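Local coordinates for 2-polyprenyl-6-methoxyphenol hydroxylase-like FAD-dependent oxidoreductase (Streptomyces sp. NRRL 11266, PDB 6UI5), which binds flavin-adenine dinucleotide and belongs to the FAD-dependent aromatic-ring hydroxylase-like oxidoreductases, pairing a Rossmann-type FAD-binding domain with a thioredoxin-like C-terminal domain, at residues A[74-78]-A[344-349]; A[204-208]-A[220-224]; A[400-406]-A[471-477]; A[430-436]-A[462-468]. All blocks are in the same frame, centred on the assembly; numbering follows the deposited sequence.

The four contacts illustrate how a multidomain flavoprotein is held together locally, in two clusters. Contacts 1 and 2 lie on the FAD-binding side, their centres 13 Å apart, and they touch: Leu346 CD2 packs 3.6 Å from Phe224 CZ. Contact 2 comes closest to the cofactor, the Phe220 side chain lying about 4 Å from FAD, against about 11 Å for that of Gln345 in contact 1. Contacts 3 and 4 lie in the C-terminal domain, 10 Å apart between centres and sharing one sheet, where Ala475 N lies 2.9 Å from Leu467 O, a probable hydrogen bond. Contacts 2 and 4 are 46 Å apart between centres, on opposite sides of the chain's centre.

Contact 1: residues A[74-78]-A[344-349]; sequences RFADL and AQLALL
A tight beta-hairpin turn docked on a helix C-terminus shows how one side chain can read a turn's backbone. Residues 75-78 form a type II' beta turn ending strand 69-75, closed by Phe75 N to Leu78 O and Leu78 N to Phe75 O, both 2.8 Å; Ala76 takes a positive phi (49/-113). Residues 344-346 finish helix 325-346, and the chain leaves it in tight turns, Leu348 N to Gln345 O at 3.1 Å and Leu349 N to Leu346 O at 2.8 Å. Ala76 CA and Gln345 CA approach to 4.8 Å.

Apolar contacts gather around Phe75 (chi1 t) and Leu348 (chi1 m, chi2 p). Gln345 CG lies over the Phe75 ring, 3.5 Å from its centroid, a CH-pi contact, while Phe75 CZ meets Ala344 CB at 4.0 Å. Leu348 CB touches Ala76 CB at 4.1 Å, and its CD2 reaches Leu78 CD1 at 4.0 Å. Met361 of the second subunit packs on Phe75 and Ala344, at the subunit interface.

Asp77 forms a salt bridge with Arg359, and Gln345 NE2 bonds to Asn293 and Asn341. Gln345, with chi1 m, chi2 t and chi3 65°, directs OE1 to the turn, accepting from Ala76 N at 2.8 Å and 149°.

Contact 2: residues A[204-208]-A[220-224]; sequences GDQFL and FSAEF
This is the antiparallel pairing of a beta hairpin, strands 206-211 and 216-225, within the antiparallel sheet that borders the FAD pocket. The axes of strands 206-208 and 220-224 approach to 4.8 Å, with N-to-C directions at 174°. Gln206 faces Ala222 and Leu208 faces Phe220 as hydrogen-bonded pairs (CA-CA 5.3 and 4.9 Å); between them, Phe207 and Ser221 form a non-hydrogen-bonded pair at 4.7 Å.

The ladder consists of Gln206 N to Ala222 O (3.0 Å), Ala222 N to Gln206 O (3.2 Å), Leu208 N to Phe220 O (2.8 Å) and Phe220 N to Leu208 O (2.9 Å). Before the strand, Asp205 substitutes a carboxylate for a backbone acceptor: with chi1 at -39°, its OD2 receives Phe224 N at 2.8 Å and 159°. Gly204 sits against Phe224 (chi1 m), its O at the ring edge, 3.2 Å from CE2; a CB on Gly204 would clash with that ring.

Gln206, Leu208, Phe220 and Ala222 project from one face. There Phe220 (chi1 t) touches FAD and meets the Tyr264 ring, and its CB lies 4.0 Å from Leu208 CB. Phe207 and Ser221 occupy the other face, covered by helix 238-249, and Ser221 OG bonds to Ile180 N.

Backbone N-H...O bonds, extended by the Asp205 carboxylate, fix the register, so that the Phe220 side chain is held against FAD.

Contact 3: residues A[400-406]-A[471-477]; sequences DRLLGRR and DGCVAWH
A histidine-carboxylate hydrogen bond and two backbone bonds join a turn-forming loop to the edge strand of the thioredoxin-like C-terminal domain. His477 NE2 donates to Asp400 OD2 at 2.6 Å (146°), with His477 chi1 p and Asp400 chi1 t. The same carboxylate forms an Asx turn through OD1, which accepts from Leu402 N at 3.0 Å. Farther along, Gly404 N donates to Val474 O (2.8 Å, 171°) and Val474 N to Arg405 O (3.0 Å, 152°).

These backbone groups are presented by a type II beta turn from Leu402 to Arg405, with Arg405 N bonded to Leu402 O at 3.2 Å and Gly404 at positive phi (75/14). A second Asx turn precedes strand 474-477, Cys473 N donating to Asp471 OD1 at 3.3 Å, while OD2 of Asp471 forms a salt bridge with Arg469. Gly472 (86/-5) has no room for a CB, which would strike Arg406 CG and the carbonyl O of Asp471, and its O takes a CA-H...O contact from Arg406 CA at 3.3 Å.

Outward, Arg405 forms a salt bridge with Glu377 and Arg406 with Glu52. A water accepts from Arg406 NH1 at 2.7 Å and donates to Asp471 O at 3.0 Å.

Packing centres on Val474 (chi1 t), whose CB lies 3.3 Å from Leu402 O. Leu402 CB approaches His477 CD2 at 4.2 Å, and Leu403 CD2 meets Val474 CG1 at 4.2 Å.

Contact 4: residues A[430-436]-A[462-468]; sequences GVLLDLS and LPGTLLL
Leucines and one valine form the apolar centre. On one face, Leu433 CB meets Leu466 CB at 4.2 Å and Val431 CB meets Leu468 CD1 at 3.9 Å. Leu435 (chi1 m, chi2 t) extends this row, its CD1 3.8 Å from Leu466 CD1 and 4.2 Å from Leu462 CD1. On the other face, Leu432 CD1 lies 4.2 Å from Leu467 CD1, packed against helix 484-495.

Strands 430-434 and 465-468 run antiparallel (173°, axes 4.5 Å apart at closest approach). Val431-Leu468 and Leu433-Leu466 are hydrogen-bonded pairs; Leu432-Leu467 and Asp434-Thr465 are non-hydrogen-bonded. Bonds run from Leu468 N to Val431 O (2.5 Å), Val431 N to Leu468 O (2.9 Å), Leu433 N to Leu466 O (2.6 Å) and Leu466 N to Leu433 O (2.8 Å).

At the polar edge, Leu435 N donates to Gly464 O (2.8 Å), and Asp434 OD1 accepts Ser436 N (2.9 Å) in an Asx turn. Strand 451-455 adds a parallel neighbour to 430-434, giving the mixed sheet expected of a thioredoxin-like domain.

Contact 1: residues A[74-78]-A[344-349]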
# COMPACT_ATOMS: atom_id res chain seq x y z
N ARG A 74 2.93 5.24 -14.83
CA ARG A 74 1.91 4.32 -14.35
C ARG A 74 2.44 3.47 -13.20
O ARG A 74 3.65 3.28 -13.06
CB ARG A 74 1.40 3.42 -15.50
CG ARG A 74 0.85 4.21 -16.70
CD ARG A 74 -0.47 3.66 -17.26
NE ARG A 74 -1.26 4.70 -17.95
CZ ARG A 74 -2.37 5.26 -17.47
NH1 ARG A 74 -2.88 4.87 -16.30
NH2 ARG A 74 -3.00 6.20 -18.17
N PHE A 75 1.54 2.99 -12.36
CA PHE A 75 1.83 1.97 -11.35
C PHE A 75 0.92 0.80 -11.66
O PHE A 75 -0.30 0.91 -11.56
CB PHE A 75 1.58 2.49 -9.92
CG PHE A 75 2.18 1.62 -8.83
CD1 PHE A 75 3.57 1.60 -8.61
CD2 PHE A 75 1.38 0.86 -7.99
CE1 PHE A 75 4.14 0.82 -7.60
CE2 PHE A 75 1.93 0.07 -6.97
CZ PHE A 75 3.31 0.05 -6.77
N ALA A 76 1.52 -0.33 -12.04
CA ALA A 76 0.74 -1.30 -12.80
C ALA A 76 0.05 -0.53 -13.92
O ALA A 76 0.73 0.03 -14.79
CB ALA A 76 -0.28 -2.03 -11.91
N ASP A 77 -1.28 -0.43 -13.87
CA ASP A 77 -2.05 0.28 -14.88
C ASP A 77 -2.78 1.49 -14.31
O ASP A 77 -3.68 2.02 -14.96
CB ASP A 77 -3.04 -0.67 -15.56
CG ASP A 77 -4.08 -1.20 -14.60
OD1 ASP A 77 -3.76 -2.13 -13.83
OD2 ASP A 77 -5.22 -0.69 -14.62
N LEU A 78 -2.41 1.92 -13.10
CA LEU A 78 -2.95 3.14 -12.52
C LEU A 78 -2.04 4.32 -12.84
O LEU A 78 -0.87 4.16 -13.17
CB LEU A 78 -3.08 3.01 -11.00
CG LEU A 78 -3.90 1.82 -10.52
CD1 LEU A 78 -4.13 1.90 -9.00
CD2 LEU A 78 -5.23 1.75 -11.27
N ALA A 344 5.04 -5.27 -6.07
CA ALA A 344 3.80 -4.63 -5.66
C ALA A 344 2.93 -4.30 -6.86
O ALA A 344 1.72 -4.49 -6.82
CB ALA A 344 4.07 -3.35 -4.85
N GLN A 345 3.53 -3.82 -7.95
CA GLN A 345 2.76 -3.64 -9.18
C GLN A 345 2.16 -4.96 -9.64
O GLN A 345 0.99 -4.99 -10.04
CB GLN A 345 3.63 -3.01 -10.28
CG GLN A 345 3.84 -1.49 -10.10
CD GLN A 345 4.66 -0.86 -11.22
OE1 GLN A 345 4.23 -0.83 -12.38
NE2 GLN A 345 5.87 -0.37 -10.88
N LEU A 346 2.91 -6.06 -9.58
CA LEU A 346 2.35 -7.33 -10.06
C LEU A 346 1.13 -7.74 -9.24
O LEU A 346 0.19 -8.34 -9.77
CB LEU A 346 3.40 -8.44 -10.04
CG LEU A 346 4.45 -8.43 -11.15
CD1 LEU A 346 5.30 -9.70 -11.11
CD2 LEU A 346 3.80 -8.26 -12.52
N ALA A 347 1.10 -7.37 -7.95
CA ALA A 347 0.01 -7.85 -7.09
C ALA A 347 -1.29 -7.12 -7.35
O ALA A 347 -2.29 -7.46 -6.71
CB ALA A 347 0.39 -7.72 -5.62
N LEU A 348 -1.31 -6.14 -8.25
CA LEU A 348 -2.56 -5.58 -8.76
C LEU A 348 -3.04 -6.29 -10.03
O LEU A 348 -4.07 -5.90 -10.59
CB LEU A 348 -2.42 -4.08 -9.04
CG LEU A 348 -2.19 -3.16 -7.83
CD1 LEU A 348 -0.79 -3.25 -7.34
CD2 LEU A 348 -2.54 -1.71 -8.15
N LEU A 349 -2.32 -7.32 -10.47
CA LEU A 349 -2.66 -8.05 -11.67
C LEU A 349 -3.06 -9.49 -11.39
O LEU A 349 -4.07 -9.97 -11.91
CB LEU A 349 -1.47 -8.00 -12.63
CG LEU A 349 -1.25 -6.59 -13.15
CD1 LEU A 349 0.04 -6.52 -13.93
CD2 LEU A 349 -2.43 -6.20 -14.03

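Contact 2: residues A[204-208]-A[220-224]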
# COMPACT_ATOMS: atom_id res chain seq x y z
N GLY A 204 -4.33 -11.45 -15.83
CA GLY A 204 -3.14 -10.61 -15.78
C GLY A 204 -2.33 -10.48 -17.07
O GLY A 204 -1.50 -9.56 -17.20
N ASP A 205 -2.59 -11.35 -18.04
CA ASP A 205 -1.73 -11.51 -19.21
C ASP A 205 -1.83 -10.33 -20.16
O ASP A 205 -2.93 -9.89 -20.51
CB ASP A 205 -2.08 -12.81 -19.94
CG ASP A 205 -2.40 -13.93 -18.99
OD1 ASP A 205 -3.59 -14.10 -18.66
OD2 ASP A 205 -1.47 -14.63 -18.55
N GLN A 206 -0.68 -9.85 -20.62
CA GLN A 206 -0.59 -8.70 -21.50
C GLN A 206 0.02 -9.10 -22.84
O GLN A 206 0.75 -10.09 -22.93
CB GLN A 206 0.25 -7.57 -20.86
CG GLN A 206 0.06 -7.43 -19.33
CD GLN A 206 1.09 -6.50 -18.67
OE1 GLN A 206 1.48 -5.47 -19.24
NE2 GLN A 206 1.53 -6.85 -17.46
N PHE A 207 -0.31 -8.34 -23.87
CA PHE A 207 0.39 -8.42 -25.14
C PHE A 207 0.75 -7.03 -25.63
O PHE A 207 -0.13 -6.18 -25.79
CB PHE A 207 -0.42 -9.12 -26.23
CG PHE A 207 0.19 -8.96 -27.59
CD1 PHE A 207 1.26 -9.76 -27.98
CD2 PHE A 207 -0.26 -7.99 -28.46
CE1 PHE A 207 1.84 -9.60 -29.22
CE2 PHE A 207 0.33 -7.82 -29.70
CZ PHE A 207 1.38 -8.63 -30.08
N LEU A 208 2.02 -6.81 -25.94
CA LEU A 208 2.48 -5.55 -26.50
C LEU A 208 2.94 -5.77 -27.94
O LEU A 208 3.83 -6.58 -28.19
CB LEU A 208 3.62 -4.94 -25.69
CG LEU A 208 4.17 -3.70 -26.39
CD1 LEU A 208 3.11 -2.60 -26.42
CD2 LEU A 208 5.46 -3.20 -25.75
N PHE A 220 6.00 -8.30 -27.43
CA PHE A 220 6.24 -8.68 -26.04
C PHE A 220 4.99 -9.34 -25.48
O PHE A 220 3.88 -8.82 -25.65
CB PHE A 220 6.62 -7.48 -25.19
CG PHE A 220 6.86 -7.82 -23.75
CD1 PHE A 220 8.09 -8.29 -23.33
CD2 PHE A 220 5.84 -7.68 -22.82
CE1 PHE A 220 8.31 -8.62 -22.00
CE2 PHE A 220 6.05 -8.00 -21.50
CZ PHE A 220 7.29 -8.48 -21.09
N SER A 221 5.17 -10.47 -24.82
CA SER A 221 4.07 -11.16 -24.16
C SER A 221 4.46 -11.46 -22.72
O SER A 221 5.62 -11.76 -22.42
CB SER A 221 3.71 -12.47 -24.87
OG SER A 221 4.81 -13.36 -24.79
N ALA A 222 3.48 -11.43 -21.83
CA ALA A 222 3.70 -11.66 -20.41
C ALA A 222 2.49 -12.41 -19.86
O ALA A 222 1.37 -11.89 -19.86
CB ALA A 222 3.89 -10.35 -19.66
N GLU A 223 2.72 -13.63 -19.38
CA GLU A 223 1.64 -14.52 -19.02
C GLU A 223 1.82 -15.00 -17.59
O GLU A 223 2.94 -15.30 -17.16
CB GLU A 223 1.57 -15.71 -20.00
CG GLU A 223 0.89 -15.33 -21.31
CD GLU A 223 0.76 -16.50 -22.30
OE1 GLU A 223 1.71 -16.74 -23.08
OE2 GLU A 223 -0.29 -17.18 -22.29
N PHE A 224 0.72 -15.06 -16.85
CA PHE A 224 0.75 -15.46 -15.45
C PHE A 224 0.21 -16.87 -15.36
O PHE A 224 -0.91 -17.15 -15.82
CB PHE A 224 -0.06 -14.50 -14.57
CG PHE A 224 0.53 -13.11 -14.47
CD1 PHE A 224 1.48 -12.81 -13.51
CD2 PHE A 224 0.12 -12.10 -15.32
CE1 PHE A 224 2.01 -11.53 -13.40
CE2 PHE A 224 0.64 -10.82 -15.23
CZ PHE A 224 1.59 -10.54 -14.27

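Contact 3: residues A[400-406]-A[471-477]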
# COMPACT_ATOMS: atom_id res chain seq x y z
N ASP A 400 13.76 17.82 3.32
CA ASP A 400 14.61 18.34 2.25
C ASP A 400 14.50 17.40 1.05
O ASP A 400 14.78 16.20 1.16
CB ASP A 400 16.06 18.45 2.72
CG ASP A 400 16.96 19.17 1.73
OD1 ASP A 400 16.51 19.51 0.62
OD2 ASP A 400 18.15 19.36 2.05
N ARG A 401 14.11 17.95 -0.09
CA ARG A 401 13.89 17.20 -1.32
C ARG A 401 15.09 17.24 -2.25
O ARG A 401 15.01 16.73 -3.37
CB ARG A 401 12.65 17.74 -2.03
CG ARG A 401 11.36 17.25 -1.39
CD ARG A 401 10.96 15.91 -1.97
NE ARG A 401 10.66 14.87 -0.99
CZ ARG A 401 10.59 13.58 -1.30
NH1 ARG A 401 10.32 12.67 -0.35
NH2 ARG A 401 10.79 13.17 -2.55
N LEU A 402 16.19 17.85 -1.82
CA LEU A 402 17.37 17.98 -2.67
C LEU A 402 18.55 17.14 -2.20
O LEU A 402 19.26 16.57 -3.04
CB LEU A 402 17.80 19.46 -2.76
CG LEU A 402 16.74 20.39 -3.36
CD1 LEU A 402 17.17 21.84 -3.33
CD2 LEU A 402 16.33 19.99 -4.79
N LEU A 403 18.77 17.04 -0.89
CA LEU A 403 19.90 16.26 -0.37
C LEU A 403 19.79 14.81 -0.80
O LEU A 403 18.72 14.19 -0.73
CB LEU A 403 19.97 16.33 1.15
CG LEU A 403 20.98 17.30 1.78
CD1 LEU A 403 20.76 17.35 3.27
CD2 LEU A 403 22.42 16.91 1.49
N GLY A 404 20.93 14.26 -1.22
CA GLY A 404 21.01 12.87 -1.62
C GLY A 404 20.39 12.57 -2.95
O GLY A 404 20.14 11.39 -3.23
N ARG A 405 20.10 13.59 -3.77
CA ARG A 405 19.46 13.39 -5.07
C ARG A 405 20.10 14.25 -6.14
O ARG A 405 20.69 15.29 -5.86
CB ARG A 405 17.96 13.71 -5.03
CG ARG A 405 17.34 12.82 -4.01
CD ARG A 405 15.90 12.61 -4.14
NE ARG A 405 15.33 12.84 -2.82
CZ ARG A 405 14.10 12.52 -2.47
NH1 ARG A 405 13.66 12.78 -1.23
NH2 ARG A 405 13.30 11.93 -3.36
N ARG A 406 19.99 13.77 -7.37
CA ARG A 406 20.40 14.59 -8.50
C ARG A 406 19.39 15.71 -8.68
O ARG A 406 18.18 15.53 -8.50
CB ARG A 406 20.52 13.72 -9.77
CG ARG A 406 21.74 12.73 -9.77
CD ARG A 406 21.65 11.75 -10.95
NE ARG A 406 20.24 11.52 -11.19
CZ ARG A 406 19.60 10.44 -10.79
NH1 ARG A 406 20.27 9.46 -10.19
NH2 ARG A 406 18.29 10.35 -11.01
N ASP A 471 28.59 11.51 -9.00
CA ASP A 471 27.42 10.88 -9.56
C ASP A 471 26.19 11.80 -9.57
O ASP A 471 25.07 11.31 -9.74
CB ASP A 471 27.13 9.58 -8.81
CG ASP A 471 26.96 9.78 -7.33
OD1 ASP A 471 26.81 10.94 -6.88
OD2 ASP A 471 26.94 8.76 -6.60
N GLY A 472 26.38 13.10 -9.39
CA GLY A 472 25.29 14.06 -9.42
C GLY A 472 24.53 14.28 -8.13
O GLY A 472 23.64 15.15 -8.09
N CYS A 473 24.83 13.53 -7.07
CA CYS A 473 24.00 13.57 -5.87
C CYS A 473 24.41 14.76 -5.00
O CYS A 473 25.61 15.03 -4.82
CB CYS A 473 24.13 12.27 -5.06
SG CYS A 473 23.58 10.73 -5.91
N VAL A 474 23.40 15.47 -4.48
CA VAL A 474 23.63 16.64 -3.61
C VAL A 474 24.13 16.17 -2.25
O VAL A 474 23.36 15.63 -1.45
CB VAL A 474 22.36 17.47 -3.43
CG1 VAL A 474 22.66 18.56 -2.35
CG2 VAL A 474 21.92 18.07 -4.71
N ALA A 475 25.40 16.42 -1.95
CA ALA A 475 25.90 16.07 -0.63
C ALA A 475 25.84 17.23 0.35
O ALA A 475 26.06 17.03 1.55
CB ALA A 475 27.34 15.55 -0.73
N TRP A 476 25.54 18.44 -0.12
CA TRP A 476 25.55 19.62 0.73
C TRP A 476 24.92 20.78 -0.03
O TRP A 476 25.11 20.91 -1.24
CB TRP A 476 26.98 20.01 1.16
CG TRP A 476 27.11 21.37 1.84
CD1 TRP A 476 27.20 21.60 3.19
CD2 TRP A 476 27.22 22.65 1.21
NE1 TRP A 476 27.34 22.94 3.43
CE2 TRP A 476 27.35 23.61 2.24
CE3 TRP A 476 27.22 23.08 -0.13
CZ2 TRP A 476 27.47 24.98 1.98
CZ3 TRP A 476 27.33 24.44 -0.38
CH2 TRP A 476 27.46 25.38 0.67
N HIS A 477 24.20 21.61 0.71
CA HIS A 477 23.71 22.88 0.19
C HIS A 477 23.41 23.80 1.38
O HIS A 477 23.31 23.33 2.52
CB HIS A 477 22.49 22.64 -0.69
CG HIS A 477 21.25 22.29 0.08
ND1 HIS A 477 20.72 23.11 1.05
CD2 HIS A 477 20.45 21.19 0.02
CE1 HIS A 477 19.64 22.54 1.56
NE2 HIS A 477 19.45 21.38 0.95
O HOH W 1 22.96 9.24 -9.85

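Contact 4: residues A[430-436]-A[462-468]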
# COMPACT_ATOMS: atom_id res chain seq x y z
N GLY A 430 33.45 16.12 -8.98
CA GLY A 430 32.40 16.76 -8.19
C GLY A 430 32.18 18.21 -8.60
O GLY A 430 33.05 18.87 -9.17
N VAL A 431 30.99 18.75 -8.33
CA VAL A 431 30.71 20.14 -8.67
C VAL A 431 30.30 20.91 -7.41
O VAL A 431 29.48 20.43 -6.62
CB VAL A 431 29.62 20.27 -9.76
CG1 VAL A 431 29.49 21.75 -10.21
CG2 VAL A 431 29.99 19.43 -10.95
N LEU A 432 30.90 22.09 -7.23
CA LEU A 432 30.43 23.10 -6.28
C LEU A 432 29.65 24.12 -7.10
O LEU A 432 30.24 24.93 -7.81
CB LEU A 432 31.59 23.77 -5.55
CG LEU A 432 31.08 24.73 -4.47
CD1 LEU A 432 30.92 24.08 -3.07
CD2 LEU A 432 31.92 26.01 -4.39
N LEU A 433 28.33 24.08 -6.99
CA LEU A 433 27.48 25.07 -7.66
C LEU A 433 27.38 26.32 -6.80
O LEU A 433 26.87 26.26 -5.68
CB LEU A 433 26.09 24.50 -7.90
CG LEU A 433 25.86 24.00 -9.31
CD1 LEU A 433 24.38 23.91 -9.58
CD2 LEU A 433 26.52 24.95 -10.29
N ASP A 434 27.85 27.45 -7.33
CA ASP A 434 27.68 28.75 -6.68
C ASP A 434 26.68 29.52 -7.53
O ASP A 434 27.05 30.14 -8.52
CB ASP A 434 29.02 29.48 -6.53
CG ASP A 434 28.87 30.94 -6.02
OD1 ASP A 434 27.77 31.40 -5.64
OD2 ASP A 434 29.91 31.65 -5.98
N LEU A 435 25.41 29.45 -7.15
CA LEU A 435 24.33 30.17 -7.81
C LEU A 435 24.10 31.59 -7.24
O LEU A 435 23.00 32.16 -7.39
CB LEU A 435 23.03 29.36 -7.74
CG LEU A 435 23.11 27.86 -8.09
CD1 LEU A 435 21.74 27.17 -8.05
CD2 LEU A 435 23.77 27.64 -9.45
N SER A 436 25.11 32.19 -6.59
CA SER A 436 24.89 33.50 -5.98
C SER A 436 24.63 34.57 -7.02
O SER A 436 23.83 35.48 -6.80
CB SER A 436 26.09 33.91 -5.13
OG SER A 436 27.25 34.02 -5.94
N LEU A 462 15.94 26.77 -5.82
CA LEU A 462 17.17 26.12 -5.43
C LEU A 462 17.96 27.04 -4.50
O LEU A 462 17.93 28.27 -4.65
CB LEU A 462 18.03 25.79 -6.66
CG LEU A 462 17.61 24.59 -7.52
CD1 LEU A 462 18.71 24.31 -8.52
CD2 LEU A 462 17.31 23.35 -6.68
N PRO A 463 18.68 26.47 -3.54
CA PRO A 463 19.50 27.32 -2.65
C PRO A 463 20.58 28.07 -3.40
O PRO A 463 20.71 27.92 -4.62
CB PRO A 463 20.11 26.31 -1.68
CG PRO A 463 20.16 25.00 -2.53
CD PRO A 463 18.83 25.04 -3.24
N GLY A 464 21.39 28.84 -2.67
CA GLY A 464 22.41 29.65 -3.30
C GLY A 464 23.68 28.90 -3.62
O GLY A 464 24.39 29.28 -4.56
N THR A 465 23.99 27.84 -2.87
CA THR A 465 25.20 27.05 -3.07
C THR A 465 24.85 25.56 -2.94
O THR A 465 23.94 25.19 -2.21
CB THR A 465 26.29 27.46 -2.04
OG1 THR A 465 26.17 28.86 -1.73
CG2 THR A 465 27.72 27.18 -2.57
N LEU A 466 25.58 24.72 -3.68
CA LEU A 466 25.34 23.27 -3.60
C LEU A 466 26.63 22.54 -3.95
O LEU A 466 27.45 23.03 -4.74
CB LEU A 466 24.21 22.77 -4.54
CG LEU A 466 22.78 23.38 -4.50
CD1 LEU A 466 22.60 24.48 -5.53
CD2 LEU A 466 21.66 22.38 -4.64
N LEU A 467 26.81 21.38 -3.35
CA LEU A 467 27.93 20.51 -3.67
C LEU A 467 27.42 19.20 -4.25
O LEU A 467 26.58 18.53 -3.63
CB LEU A 467 28.79 20.26 -2.44
CG LEU A 467 29.96 19.29 -2.56
CD1 LEU A 467 31.18 19.91 -3.31
CD2 LEU A 467 30.34 18.76 -1.15
N LEU A 468 27.88 18.85 -5.45
CA LEU A 468 27.45 17.62 -6.10
C LEU A 468 28.58 16.62 -6.08
O LEU A 468 29.72 16.95 -6.43
CB LEU A 468 27.01 17.86 -7.54
CG LEU A 468 26.04 19.01 -7.74
CD1 LEU A 468 25.86 19.29 -9.26
CD2 LEU A 468 24.69 18.73 -7.06